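Local structure of protein phosphatase 2C (Toxoplasma gondii, 3D8K) at residues C[20-25]-C[37-42]; C[71-76]-C[86-91]; C[32-37]-C[315-320]; C[51-56]-C[265-270]. The protein probably removes phosphate from phosphoserine and phosphothreonine side chains of proteins, as a manganese-dependent phosphatase of the PP2C family. All coordinates share one frame; numbering follows the deposited sequence.

Contact 1. Residues C[20-25]-C[37-42]; sequences SRNRRP and VVEGML
Arg23 and Gly40 form a non-hydrogen-bonded pair between antiparallel strands 22-25 and 37-41, whose axes approach to 4.6 Å at 169°. On one flank Arg24 N donates to Glu39 O over 3.0 Å, nearly along the C=O axis, and Arg24 O receives Val38 N. On the other flank Met41 N donates to Asn22 O. Val38 and Glu39 together face Arg24, a beta bulge that moves the register by one residue before Pro25 pairs with Val37. The two strands form a beta hairpin at the margin of one sheet of the PP2C sandwich, and strand 48-55 continues that sheet beyond 35-41. Asn22 and Met41, a selenomethionine, cross obliquely on one face. Chi1 of Asn22 (51°) sets CG between the backbone N and the carbonyl carbon. Its OD1 lies 3.5 Å from Met41 CB, and its ND2 is 3.6 Å from Gly40 CA. Helix 10-18 packs on this face through Ala16. Met41 runs extended alongside the Ser20 carbonyl: its CG and SE are each 3.2 Å from Ser20 O, and CE also lies beside that oxygen, with Ser20 OG a little farther off. At the bulge Val38 CG2 rests 3.4 Å from Arg24 O. Val38 O, for its part, accepts a hydrogen bond from His51 ND1 of the neighbouring strand.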
loop_
_atom_site.group_PDB
_atom_site.type_symbol
_atom_site.label_atom_id
_atom_site.label_comp_id
_atom_site.label_asym_id
_atom_site.label_seq_id
_atom_site.Cartn_x
_atom_site.Cartn_y
_atom_site.Cartn_z
ATOM N N SER C 20 -1.758 -8.460 -5.296
ATOM C CA SER C 20 -2.680 -8.515 -6.432
ATOM C C SER C 20 -2.988 -9.846 -7.104
ATOM O O SER C 20 -3.878 -9.908 -7.947
ATOM C CB SER C 20 -2.209 -7.552 -7.523
ATOM O OG SER C 20 -2.990 -7.703 -8.696
ATOM N N ARG C 21 -2.276 -10.909 -6.758
ATOM C CA ARG C 21 -2.529 -12.166 -7.432
ATOM C C ARG C 21 -2.491 -13.407 -6.575
ATOM O O ARG C 21 -1.971 -13.404 -5.465
ATOM C CB ARG C 21 -1.534 -12.330 -8.558
ATOM C CG ARG C 21 -0.665 -11.126 -8.775
ATOM C CD ARG C 21 0.711 -11.611 -9.117
ATOM N NE ARG C 21 1.243 -12.397 -8.016
ATOM C CZ ARG C 21 1.477 -11.891 -6.812
ATOM N NH1 ARG C 21 1.228 -10.601 -6.588
ATOM N NH2 ARG C 21 1.928 -12.673 -5.836
ATOM N N ASN C 22 -3.035 -14.480 -7.134
ATOM C CA ASN C 22 -3.103 -15.766 -6.469
ATOM C C ASN C 22 -3.598 -16.792 -7.476
ATOM O O ASN C 22 -3.969 -16.453 -8.591
ATOM C CB ASN C 22 -4.081 -15.704 -5.294
ATOM C CG ASN C 22 -5.427 -15.125 -5.688
ATOM O OD1 ASN C 22 -5.640 -13.910 -5.613
ATOM N ND2 ASN C 22 -6.340 -15.989 -6.128
ATOM N N ARG C 23 -3.585 -18.051 -7.071
ATOM C CA ARG C 23 -4.056 -19.155 -7.885
ATOM C C ARG C 23 -4.185 -20.291 -6.905
ATOM O O ARG C 23 -3.213 -20.675 -6.282
ATOM C CB ARG C 23 -3.059 -19.514 -8.997
ATOM C CG ARG C 23 -1.613 -19.144 -8.721
ATOM C CD ARG C 23 -1.324 -17.761 -9.284
ATOM N NE ARG C 23 0.041 -17.291 -9.064
ATOM C CZ ARG C 23 0.591 -17.083 -7.869
ATOM N NH1 ARG C 23 -0.097 -17.310 -6.753
ATOM N NH2 ARG C 23 1.833 -16.619 -7.788
ATOM N N ARG C 24 -5.383 -20.828 -6.741
ATOM C CA ARG C 24 -5.547 -21.917 -5.802
ATOM C C ARG C 24 -6.041 -23.193 -6.434
ATOM O O ARG C 24 -7.231 -23.367 -6.656
ATOM C CB ARG C 24 -6.489 -21.496 -4.686
ATOM C CG ARG C 24 -5.904 -20.398 -3.840
ATOM C CD ARG C 24 -6.879 -19.271 -3.665
ATOM N NE ARG C 24 -6.216 -18.130 -3.063
ATOM C CZ ARG C 24 -5.482 -18.212 -1.966
ATOM N NH1 ARG C 24 -5.330 -19.384 -1.364
ATOM N NH2 ARG C 24 -4.898 -17.130 -1.473
ATOM N N PRO C 25 -5.117 -24.090 -6.786
ATOM C CA PRO C 25 -5.519 -25.354 -7.392
ATOM C C PRO C 25 -5.999 -26.333 -6.329
ATOM O O PRO C 25 -5.562 -26.280 -5.187
ATOM C CB PRO C 25 -4.226 -25.840 -8.065
ATOM C CG PRO C 25 -3.535 -24.582 -8.428
ATOM C CD PRO C 25 -3.727 -23.768 -7.165
ATOM N N VAL C 37 -8.173 -25.026 -11.051
ATOM C CA VAL C 37 -7.796 -23.729 -10.530
ATOM C C VAL C 37 -9.136 -23.153 -10.118
ATOM O O VAL C 37 -9.835 -22.550 -10.938
ATOM C CB VAL C 37 -7.200 -22.826 -11.619
ATOM C CG1 VAL C 37 -6.708 -21.528 -10.995
ATOM C CG2 VAL C 37 -6.075 -23.538 -12.332
ATOM N N VAL C 38 -9.502 -23.365 -8.858
ATOM C CA VAL C 38 -10.780 -22.877 -8.348
ATOM C C VAL C 38 -10.935 -21.371 -8.476
ATOM O O VAL C 38 -12.027 -20.884 -8.709
ATOM C CB VAL C 38 -10.971 -23.231 -6.871
ATOM C CG1 VAL C 38 -12.463 -23.176 -6.515
ATOM C CG2 VAL C 38 -10.364 -24.596 -6.587
ATOM N N GLU C 39 -9.834 -20.644 -8.334
ATOM C CA GLU C 39 -9.864 -19.196 -8.440
ATOM C C GLU C 39 -8.458 -18.616 -8.538
ATOM O O GLU C 39 -7.526 -19.114 -7.911
ATOM C CB GLU C 39 -10.578 -18.606 -7.219
ATOM C CG GLU C 39 -10.279 -17.132 -6.974
ATOM C CD GLU C 39 -11.477 -16.238 -7.177
ATOM O OE1 GLU C 39 -11.937 -16.133 -8.331
ATOM O OE2 GLU C 39 -11.952 -15.642 -6.185
ATOM N N GLY C 40 -8.325 -17.557 -9.325
ATOM C CA GLY C 40 -7.050 -16.887 -9.505
ATOM C C GLY C 40 -7.319 -15.422 -9.805
ATOM O O GLY C 40 -8.451 -15.068 -10.169
HETATM N N MSE C 41 -6.303 -14.574 -9.661
HETATM C CA MSE C 41 -6.445 -13.146 -9.919
HETATM C C MSE C 41 -5.230 -12.585 -10.669
HETATM O O MSE C 41 -4.145 -12.454 -10.105
HETATM C CB MSE C 41 -6.620 -12.405 -8.594
HETATM C CG MSE C 41 -6.842 -10.913 -8.727
HETATM SE SE MSE C 41 -6.898 -10.086 -6.926
HETATM C CE MSE C 41 -6.831 -8.183 -7.512
ATOM N N LEU C 42 -5.407 -12.271 -11.944
ATOM C CA LEU C 42 -4.318 -11.720 -12.746
ATOM C C LEU C 42 -3.982 -10.370 -12.147
ATOM O O LEU C 42 -4.897 -9.609 -11.804
ATOM C CB LEU C 42 -4.770 -11.504 -14.187
ATOM C CG LEU C 42 -5.419 -12.667 -14.928
ATOM C CD1 LEU C 42 -5.970 -12.164 -16.269
ATOM C CD2 LEU C 42 -4.398 -13.797 -15.096
#

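Contact 2. Residues C[71-76]-C[86-91]; sequences MNYLND and TRQFER. With SO4 (sulfate ion), chain H.
Gln88 reaches from helix 82-97 to Tyr73, near the end of helix 61-74, and its side chain runs into the angle between Tyr73 and Asp76. CB points toward the facing helix, and CG meets Tyr73 CB at 3.3 Å. A bend at chi2 (49°) sets CD 3.5 Å from Tyr73 O. Beyond it the amide divides: OE1 lies 3.9 Å from Asp76 CB, while NE2 comes to 3.5 Å from Tyr73 CD2, at the edge of the ring and near its plane, and is also beside Asp76 CB. No hydrogen bond joins the two segments, so this meeting rests on packing. Both helices lie over the outer face of the six-stranded sheet in the PP2C sandwich, where Leu74 touches Val50 and Phe89 touches Ile109. One turn on from Gln88, Arg91 CB packs at the same ring edge, 3.8 Å from Tyr73 CE2, and Tyr73 OH is hydrogen-bonded to Asp95. The extended Arg91 chain carries its guanidinium on to a sulfate ion, probably from the crystallisation liquor. NH1 bonds to sulfate O3 over 2.8 Å, and NH2 gives O1 a nearly straight bond (172°) in the guanidinium plane. Arg78, and Arg156 of the second subunit, also bond to the sulfate.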
loop_
_atom_site.group_PDB
_atom_site.type_symbol
_atom_site.label_atom_id
_atom_site.label_comp_id
_atom_site.label_asym_id
_atom_site.label_seq_id
_atom_site.Cartn_x
_atom_site.Cartn_y
_atom_site.Cartn_z
HETATM N N MSE C 71 -1.317 -19.310 -14.799
HETATM C CA MSE C 71 -1.389 -17.921 -14.365
HETATM C C MSE C 71 -0.124 -17.149 -14.801
HETATM O O MSE C 71 -0.124 -15.910 -14.855
HETATM C CB MSE C 71 -1.592 -17.863 -12.853
HETATM C CG MSE C 71 -2.918 -18.459 -12.385
HETATM SE SE MSE C 71 -4.484 -17.473 -13.061
HETATM C CE MSE C 71 -5.276 -18.986 -14.011
ATOM N N ASN C 72 0.946 -17.880 -15.129
ATOM C CA ASN C 72 2.180 -17.249 -15.602
ATOM C C ASN C 72 1.879 -16.662 -16.974
ATOM O O ASN C 72 2.205 -15.514 -17.262
ATOM C CB ASN C 72 3.309 -18.274 -15.762
ATOM C CG ASN C 72 4.011 -18.593 -14.459
ATOM O OD1 ASN C 72 4.781 -19.561 -14.373
ATOM N ND2 ASN C 72 3.757 -17.782 -13.437
ATOM N N TYR C 73 1.262 -17.469 -17.826
ATOM C CA TYR C 73 0.929 -17.023 -19.156
ATOM C C TYR C 73 -0.220 -16.026 -19.134
ATOM O O TYR C 73 -0.153 -14.989 -19.780
ATOM C CB TYR C 73 0.581 -18.223 -20.033
ATOM C CG TYR C 73 1.754 -19.155 -20.236
ATOM C CD1 TYR C 73 2.222 -19.958 -19.190
ATOM C CD2 TYR C 73 2.431 -19.204 -21.463
ATOM C CE1 TYR C 73 3.332 -20.780 -19.358
ATOM C CE2 TYR C 73 3.543 -20.024 -21.637
ATOM C CZ TYR C 73 3.985 -20.806 -20.581
ATOM O OH TYR C 73 5.074 -21.621 -20.745
ATOM N N LEU C 74 -1.271 -16.334 -18.382
ATOM C CA LEU C 74 -2.424 -15.438 -18.304
ATOM C C LEU C 74 -2.073 -13.984 -17.951
ATOM O O LEU C 74 -2.726 -13.048 -18.424
ATOM C CB LEU C 74 -3.462 -16.010 -17.329
ATOM C CG LEU C 74 -4.637 -16.726 -18.017
ATOM C CD1 LEU C 74 -4.213 -17.271 -19.373
ATOM C CD2 LEU C 74 -5.165 -17.832 -17.122
ATOM N N ASN C 75 -1.032 -13.790 -17.147
ATOM C CA ASN C 75 -0.613 -12.445 -16.791
ATOM C C ASN C 75 0.118 -11.787 -17.951
ATOM O O ASN C 75 0.675 -10.702 -17.815
ATOM C CB ASN C 75 0.283 -12.475 -15.557
ATOM C CG ASN C 75 -0.509 -12.479 -14.278
ATOM O OD1 ASN C 75 -1.294 -11.559 -14.017
ATOM N ND2 ASN C 75 -0.325 -13.514 -13.470
ATOM N N ASP C 76 0.115 -12.454 -19.095
ATOM C CA ASP C 76 0.767 -11.929 -20.279
ATOM C C ASP C 76 -0.268 -11.421 -21.267
ATOM O O ASP C 76 0.076 -10.772 -22.257
ATOM C CB ASP C 76 1.641 -13.002 -20.912
ATOM C CG ASP C 76 2.927 -13.235 -20.133
ATOM O OD1 ASP C 76 3.395 -14.401 -20.058
ATOM O OD2 ASP C 76 3.471 -12.241 -19.605
ATOM N N THR C 86 -6.056 -16.919 -27.332
ATOM C CA THR C 86 -5.602 -17.949 -28.257
ATOM C C THR C 86 -4.077 -17.975 -28.341
ATOM O O THR C 86 -3.461 -19.038 -28.395
ATOM C CB THR C 86 -6.180 -17.705 -29.666
ATOM O OG1 THR C 86 -7.586 -17.973 -29.654
ATOM C CG2 THR C 86 -5.508 -18.592 -30.687
ATOM N N ARG C 87 -3.485 -16.789 -28.341
ATOM C CA ARG C 87 -2.040 -16.631 -28.441
ATOM C C ARG C 87 -1.298 -17.262 -27.279
ATOM O O ARG C 87 -0.234 -17.846 -27.454
ATOM C CB ARG C 87 -1.695 -15.151 -28.522
ATOM C CG ARG C 87 -0.223 -14.871 -28.561
ATOM C CD ARG C 87 0.045 -13.394 -28.364
ATOM N NE ARG C 87 -0.413 -12.601 -29.496
ATOM C CZ ARG C 87 0.128 -12.659 -30.704
ATOM N NH1 ARG C 87 1.147 -13.478 -30.932
ATOM N NH2 ARG C 87 -0.347 -11.891 -31.678
ATOM N N GLN C 88 -1.868 -17.151 -26.089
ATOM C CA GLN C 88 -1.235 -17.708 -24.905
ATOM C C GLN C 88 -1.335 -19.233 -24.937
ATOM O O GLN C 88 -0.430 -19.940 -24.474
ATOM C CB GLN C 88 -1.904 -17.142 -23.655
ATOM C CG GLN C 88 -0.929 -16.680 -22.591
ATOM C CD GLN C 88 0.168 -15.777 -23.137
ATOM O OE1 GLN C 88 -0.094 -14.821 -23.866
ATOM N NE2 GLN C 88 1.405 -16.071 -22.768
ATOM N N PHE C 89 -2.437 -19.736 -25.485
ATOM C CA PHE C 89 -2.614 -21.176 -25.586
ATOM C C PHE C 89 -1.478 -21.703 -26.438
ATOM O O PHE C 89 -0.980 -22.801 -26.206
ATOM C CB PHE C 89 -3.949 -21.519 -26.245
ATOM C CG PHE C 89 -5.053 -21.781 -25.274
ATOM C CD1 PHE C 89 -5.571 -20.749 -24.490
ATOM C CD2 PHE C 89 -5.560 -23.075 -25.111
ATOM C CE1 PHE C 89 -6.579 -20.997 -23.548
ATOM C CE2 PHE C 89 -6.568 -23.338 -24.173
ATOM C CZ PHE C 89 -7.078 -22.294 -23.389
ATOM N N GLU C 90 -1.070 -20.900 -27.418
ATOM C CA GLU C 90 0.006 -21.270 -28.322
ATOM C C GLU C 90 1.284 -21.480 -27.533
ATOM O O GLU C 90 1.874 -22.561 -27.554
ATOM C CB GLU C 90 0.211 -20.173 -29.373
ATOM C CG GLU C 90 1.389 -20.414 -30.336
ATOM C CD GLU C 90 2.735 -19.964 -29.769
ATOM O OE1 GLU C 90 3.783 -20.299 -30.363
ATOM O OE2 GLU C 90 2.750 -19.265 -28.734
ATOM N N ARG C 91 1.692 -20.433 -26.830
ATOM C CA ARG C 91 2.896 -20.457 -26.021
ATOM C C ARG C 91 2.888 -21.619 -25.048
ATOM O O ARG C 91 3.848 -22.376 -24.972
ATOM C CB ARG C 91 3.032 -19.146 -25.253
ATOM C CG ARG C 91 3.079 -17.957 -26.165
ATOM C CD ARG C 91 3.361 -16.677 -25.440
ATOM N NE ARG C 91 3.570 -15.611 -26.409
ATOM C CZ ARG C 91 3.830 -14.348 -26.095
ATOM N NH1 ARG C 91 3.914 -13.979 -24.824
ATOM N NH2 ARG C 91 4.002 -13.454 -27.059
HETATM S S SO4 H . 3.956 -10.129 -25.148
HETATM O O1 SO4 H . 4.442 -10.294 -26.523
HETATM O O2 SO4 H . 3.211 -8.873 -25.036
HETATM O O3 SO4 H . 3.084 -11.259 -24.810
HETATM O O4 SO4 H . 5.086 -10.079 -24.212
#

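Contact 3. Residues C[32-37]-C[315-320]; sequences SDDVVV and NISTFV
Asn315 and Asp34 each hold CG between their own backbone N and carbonyl carbon (chi1 39° and 52°), and from facing segments their side chains reach toward each other, tip to tip. The amide and carboxylate planes are stacked, only 10° apart, with Asn315 CG 3.8 Å from Asp34 OD1. Asn315 OD1 takes the backbone N-H of Asp33 over 2.9 Å, in the plane of its carbonyl, which ties the loop before strand 35-37 to the start of the other strand. Its ND2 has a weak hydrogen bond to Asp55 OD1. Ser317 completes the polar group: its OG donates to Asp34 OD1 over 2.8 Å, coming from above the carboxylate plane. Ser317 N is in turn bonded to Thr269 OG1. Farther along, Val36 CG1 comes only to 4.5 Å from Ser317 CB. The segments belong to different sheets, 32-37 leading into the six-stranded one and 315-320 into the eight-stranded one, so side-chain bonds rather than strand pairing link them. No metal ion takes part in this contact, but Asp34 and Asp55 lie at what is probably the end of the PP2C sandwich where relatives of this phosphatase bind metal.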
loop_
_atom_site.group_PDB
_atom_site.type_symbol
_atom_site.label_atom_id
_atom_site.label_comp_id
_atom_site.label_asym_id
_atom_site.label_seq_id
_atom_site.Cartn_x
_atom_site.Cartn_y
_atom_site.Cartn_z
ATOM N N SER C 32 -7.426 -39.927 -11.146
ATOM C CA SER C 32 -6.952 -38.765 -10.396
ATOM C C SER C 32 -6.068 -37.915 -11.289
ATOM O O SER C 32 -5.049 -37.382 -10.841
ATOM C CB SER C 32 -6.150 -39.219 -9.176
ATOM O OG SER C 32 -5.018 -39.988 -9.559
ATOM N N ASP C 33 -6.478 -37.782 -12.547
ATOM C CA ASP C 33 -5.723 -37.045 -13.555
ATOM C C ASP C 33 -6.012 -35.553 -13.677
ATOM O O ASP C 33 -5.192 -34.814 -14.215
ATOM C CB ASP C 33 -5.940 -37.677 -14.938
ATOM C CG ASP C 33 -5.405 -39.094 -15.040
ATOM O OD1 ASP C 33 -5.683 -39.752 -16.070
ATOM O OD2 ASP C 33 -4.707 -39.544 -14.102
ATOM N N ASP C 34 -7.161 -35.098 -13.192
ATOM C CA ASP C 34 -7.503 -33.688 -13.332
ATOM C C ASP C 34 -7.132 -32.759 -12.186
ATOM O O ASP C 34 -7.041 -33.163 -11.038
ATOM C CB ASP C 34 -8.998 -33.546 -13.660
ATOM C CG ASP C 34 -9.882 -34.301 -12.694
ATOM O OD1 ASP C 34 -11.060 -34.542 -13.042
ATOM O OD2 ASP C 34 -9.403 -34.647 -11.587
ATOM N N VAL C 35 -6.914 -31.499 -12.534
ATOM C CA VAL C 35 -6.546 -30.474 -11.582
ATOM C C VAL C 35 -7.434 -29.266 -11.855
ATOM O O VAL C 35 -7.810 -29.004 -13.000
ATOM C CB VAL C 35 -5.076 -30.068 -11.770
ATOM C CG1 VAL C 35 -4.598 -29.248 -10.577
ATOM C CG2 VAL C 35 -4.215 -31.313 -11.957
ATOM N N VAL C 36 -7.787 -28.530 -10.807
ATOM C CA VAL C 36 -8.636 -27.365 -11.007
ATOM C C VAL C 36 -8.158 -26.122 -10.303
ATOM O O VAL C 36 -7.762 -26.164 -9.141
ATOM C CB VAL C 36 -10.103 -27.646 -10.592
ATOM C CG1 VAL C 36 -10.225 -29.080 -10.118
ATOM C CG2 VAL C 36 -10.570 -26.647 -9.547
ATOM N N VAL C 37 -8.173 -25.026 -11.051
ATOM C CA VAL C 37 -7.796 -23.729 -10.530
ATOM C C VAL C 37 -9.136 -23.153 -10.118
ATOM O O VAL C 37 -9.835 -22.550 -10.938
ATOM C CB VAL C 37 -7.200 -22.826 -11.619
ATOM C CG1 VAL C 37 -6.708 -21.528 -10.995
ATOM C CG2 VAL C 37 -6.075 -23.538 -12.332
ATOM N N ASN C 315 -12.423 -40.003 -14.099
ATOM C CA ASN C 315 -12.410 -39.291 -12.825
ATOM C C ASN C 315 -13.472 -38.178 -12.878
ATOM O O ASN C 315 -13.995 -37.864 -13.951
ATOM C CB ASN C 315 -11.007 -38.733 -12.547
ATOM C CG ASN C 315 -10.329 -38.192 -13.799
ATOM O OD1 ASN C 315 -9.114 -37.981 -13.815
ATOM N ND2 ASN C 315 -11.112 -37.956 -14.850
ATOM N N ILE C 316 -13.797 -37.588 -11.730
ATOM C CA ILE C 316 -14.835 -36.560 -11.682
ATOM C C ILE C 316 -14.450 -35.276 -10.935
ATOM O O ILE C 316 -13.968 -35.313 -9.806
ATOM C CB ILE C 316 -16.124 -37.140 -11.030
ATOM C CG1 ILE C 316 -16.583 -38.378 -11.799
ATOM C CG2 ILE C 316 -17.229 -36.096 -10.998
ATOM C CD1 ILE C 316 -17.702 -39.135 -11.119
ATOM N N SER C 317 -14.671 -34.135 -11.573
ATOM C CA SER C 317 -14.371 -32.861 -10.947
ATOM C C SER C 317 -15.425 -31.828 -11.298
ATOM O O SER C 317 -15.859 -31.726 -12.442
ATOM C CB SER C 317 -12.992 -32.376 -11.361
ATOM O OG SER C 317 -12.011 -33.225 -10.807
ATOM N N THR C 318 -15.831 -31.058 -10.299
ATOM C CA THR C 318 -16.862 -30.063 -10.503
ATOM C C THR C 318 -16.499 -28.688 -9.960
ATOM O O THR C 318 -15.657 -28.549 -9.060
ATOM C CB THR C 318 -18.186 -30.527 -9.862
ATOM O OG1 THR C 318 -18.034 -30.598 -8.437
ATOM C CG2 THR C 318 -18.559 -31.908 -10.383
ATOM N N PHE C 319 -17.147 -27.676 -10.526
ATOM C CA PHE C 319 -16.930 -26.301 -10.129
ATOM C C PHE C 319 -18.185 -25.480 -10.303
ATOM O O PHE C 319 -18.897 -25.600 -11.297
ATOM C CB PHE C 319 -15.817 -25.666 -10.956
ATOM C CG PHE C 319 -15.836 -24.163 -10.922
ATOM C CD1 PHE C 319 -15.278 -23.468 -9.867
ATOM C CD2 PHE C 319 -16.445 -23.440 -11.942
ATOM C CE1 PHE C 319 -15.334 -22.076 -9.829
ATOM C CE2 PHE C 319 -16.502 -22.046 -11.900
ATOM C CZ PHE C 319 -15.945 -21.371 -10.851
ATOM N N VAL C 320 -18.431 -24.610 -9.339
ATOM C CA VAL C 320 -19.596 -23.758 -9.387
ATOM C C VAL C 320 -19.282 -22.382 -8.866
ATOM O O VAL C 320 -18.603 -22.222 -7.860
ATOM C CB VAL C 320 -20.736 -24.325 -8.529
ATOM C CG1 VAL C 320 -21.865 -23.293 -8.408
ATOM C CG2 VAL C 320 -21.254 -25.601 -9.146
#

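Contact 4. Residues C[51-56]-C[265-270]; sequences HAMFDG and IVAGTA
Met53, a selenomethionine, lays its selenium over the backbone at Gly268, with SE 3.8 Å from Gly268 CA and 3.9 Å from Thr269 N. This is the interior of the PP2C beta sandwich: strand 48-55 belongs to the six-stranded sheet, strand 264-268 to the eight-stranded one, and no hydrogen bond joins the two segments. Chi1 (-160°) sets Met53 CG anti to the backbone N; SE reaches the Gly268 backbone, and the chain bends at chi3 (-106°) to place CE. CG passes 4.2 Å from Thr269 CG2, and SE also makes an apolar contact with Ala267 CB at 4.5 Å. Val36 and Phe319 meet Met53 as well, so strands of both sheets touch it. Toward the end of strand 48-55, Asp55 crosses Thr269 at about a right angle, but the two only pack here, their polar atoms bonding elsewhere; Asp55 OD2 has a long, weak ion pair with Lys314. Asp55 and Gly56 form an Asp-Gly pair of the kind that ends this strand in PP2C relatives, beside their metal centre. Between Asp55 and Thr269 the closest approach is from Asp55 CG to Thr269 CB, at 4.2 Å.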
loop_
_atom_site.group_PDB
_atom_site.type_symbol
_atom_site.label_atom_id
_atom_site.label_comp_id
_atom_site.label_asym_id
_atom_site.label_seq_id
_atom_site.Cartn_x
_atom_site.Cartn_y
_atom_site.Cartn_z
ATOM N N HIS C 51 -10.933 -19.073 -13.491
ATOM C CA HIS C 51 -11.267 -20.399 -12.999
ATOM C C HIS C 51 -10.836 -21.313 -14.119
ATOM O O HIS C 51 -11.176 -21.074 -15.272
ATOM C CB HIS C 51 -12.773 -20.520 -12.768
ATOM C CG HIS C 51 -13.330 -19.434 -11.908
ATOM N ND1 HIS C 51 -13.264 -19.468 -10.531
ATOM C CD2 HIS C 51 -13.883 -18.240 -12.235
ATOM C CE1 HIS C 51 -13.749 -18.338 -10.047
ATOM N NE2 HIS C 51 -14.130 -17.578 -11.058
ATOM N N ALA C 52 -10.084 -22.351 -13.796
ATOM C CA ALA C 52 -9.629 -23.246 -14.841
ATOM C C ALA C 52 -9.794 -24.710 -14.495
ATOM O O ALA C 52 -9.925 -25.085 -13.335
ATOM C CB ALA C 52 -8.186 -22.937 -15.183
HETATM N N MSE C 53 -9.774 -25.545 -15.521
HETATM C CA MSE C 53 -9.949 -26.972 -15.310
HETATM C C MSE C 53 -9.111 -27.776 -16.298
HETATM O O MSE C 53 -9.187 -27.576 -17.513
HETATM C CB MSE C 53 -11.417 -27.307 -15.466
HETATM C CG MSE C 53 -11.782 -28.582 -14.830
HETATM SE SE MSE C 53 -13.678 -28.500 -14.493
HETATM C CE MSE C 53 -13.584 -28.226 -12.545
ATOM N N PHE C 54 -8.311 -28.690 -15.776
ATOM C CA PHE C 54 -7.462 -29.493 -16.627
ATOM C C PHE C 54 -7.725 -30.974 -16.414
ATOM O O PHE C 54 -7.466 -31.517 -15.352
ATOM C CB PHE C 54 -6.009 -29.132 -16.336
ATOM C CG PHE C 54 -5.688 -27.700 -16.627
ATOM C CD1 PHE C 54 -5.516 -27.271 -17.941
ATOM C CD2 PHE C 54 -5.602 -26.763 -15.597
ATOM C CE1 PHE C 54 -5.262 -25.934 -18.227
ATOM C CE2 PHE C 54 -5.351 -25.426 -15.865
ATOM C CZ PHE C 54 -5.179 -25.007 -17.179
ATOM N N ASP C 55 -8.268 -31.623 -17.429
ATOM C CA ASP C 55 -8.549 -33.046 -17.335
ATOM C C ASP C 55 -7.568 -33.797 -18.230
ATOM O O ASP C 55 -7.663 -33.746 -19.458
ATOM C CB ASP C 55 -10.002 -33.319 -17.750
ATOM C CG ASP C 55 -10.374 -34.775 -17.622
ATOM O OD1 ASP C 55 -9.940 -35.404 -16.630
ATOM O OD2 ASP C 55 -11.101 -35.288 -18.500
ATOM N N GLY C 56 -6.627 -34.497 -17.604
ATOM C CA GLY C 56 -5.612 -35.214 -18.361
ATOM C C GLY C 56 -5.860 -36.667 -18.719
ATOM O O GLY C 56 -6.388 -37.435 -17.915
ATOM N N ILE C 265 -22.518 -20.141 -12.575
ATOM C CA ILE C 265 -21.727 -20.783 -13.614
ATOM C C ILE C 265 -21.361 -22.162 -13.122
ATOM O O ILE C 265 -20.884 -22.329 -12.005
ATOM C CB ILE C 265 -20.437 -20.042 -13.911
ATOM C CG1 ILE C 265 -20.744 -18.664 -14.444
ATOM C CG2 ILE C 265 -19.642 -20.791 -14.975
ATOM C CD1 ILE C 265 -19.508 -17.850 -14.664
ATOM N N VAL C 266 -21.583 -23.156 -13.962
ATOM C CA VAL C 266 -21.271 -24.520 -13.587
ATOM C C VAL C 266 -20.380 -25.214 -14.602
ATOM O O VAL C 266 -20.595 -25.112 -15.809
ATOM C CB VAL C 266 -22.550 -25.310 -13.388
ATOM C CG1 VAL C 266 -22.231 -26.783 -13.175
ATOM C CG2 VAL C 266 -23.295 -24.733 -12.194
ATOM N N ALA C 267 -19.374 -25.917 -14.099
ATOM C CA ALA C 267 -18.429 -26.615 -14.952
ATOM C C ALA C 267 -18.060 -27.968 -14.381
ATOM O O ALA C 267 -18.274 -28.244 -13.204
ATOM C CB ALA C 267 -17.187 -25.769 -15.139
ATOM N N GLY C 268 -17.516 -28.824 -15.232
ATOM C CA GLY C 268 -17.127 -30.144 -14.783
ATOM C C GLY C 268 -16.353 -30.917 -15.832
ATOM O O GLY C 268 -16.492 -30.686 -17.037
ATOM N N THR C 269 -15.523 -31.841 -15.373
ATOM C CA THR C 269 -14.748 -32.670 -16.282
ATOM C C THR C 269 -15.720 -33.580 -17.045
ATOM O O THR C 269 -16.870 -33.754 -16.642
ATOM C CB THR C 269 -13.741 -33.518 -15.498
ATOM O OG1 THR C 269 -14.442 -34.438 -14.657
ATOM C CG2 THR C 269 -12.889 -32.629 -14.618
ATOM N N ALA C 270 -15.265 -34.152 -18.151
ATOM C CA ALA C 270 -16.118 -35.031 -18.942
ATOM C C ALA C 270 -16.795 -36.079 -18.069
ATOM O O ALA C 270 -17.880 -36.548 -18.383
ATOM C CB ALA C 270 -15.298 -35.709 -20.017
#

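Overall arrangement
Contacts 3 and 4 lie side by side in the core of the beta sandwich, centres about 6 Å apart, and both bridge its two sheets: strands 35-41 and 48-55 face strands 316-322 and 264-268. Contact 1 stays within the six-stranded sheet, its centre about 15 Å from that of contact 4, and shares Val37 with contact 3. Contact 2 pairs the helices over that sheet's outer face; its centre is about 15 Å from that of contact 1, which it meets where Leu42 packs on Leu74. Along the chain, contact 1 closes before contact 2 opens. Contact 2 lies between the segments of contact 4, and these between those of contact 3, so early and late chain parts close the sandwich.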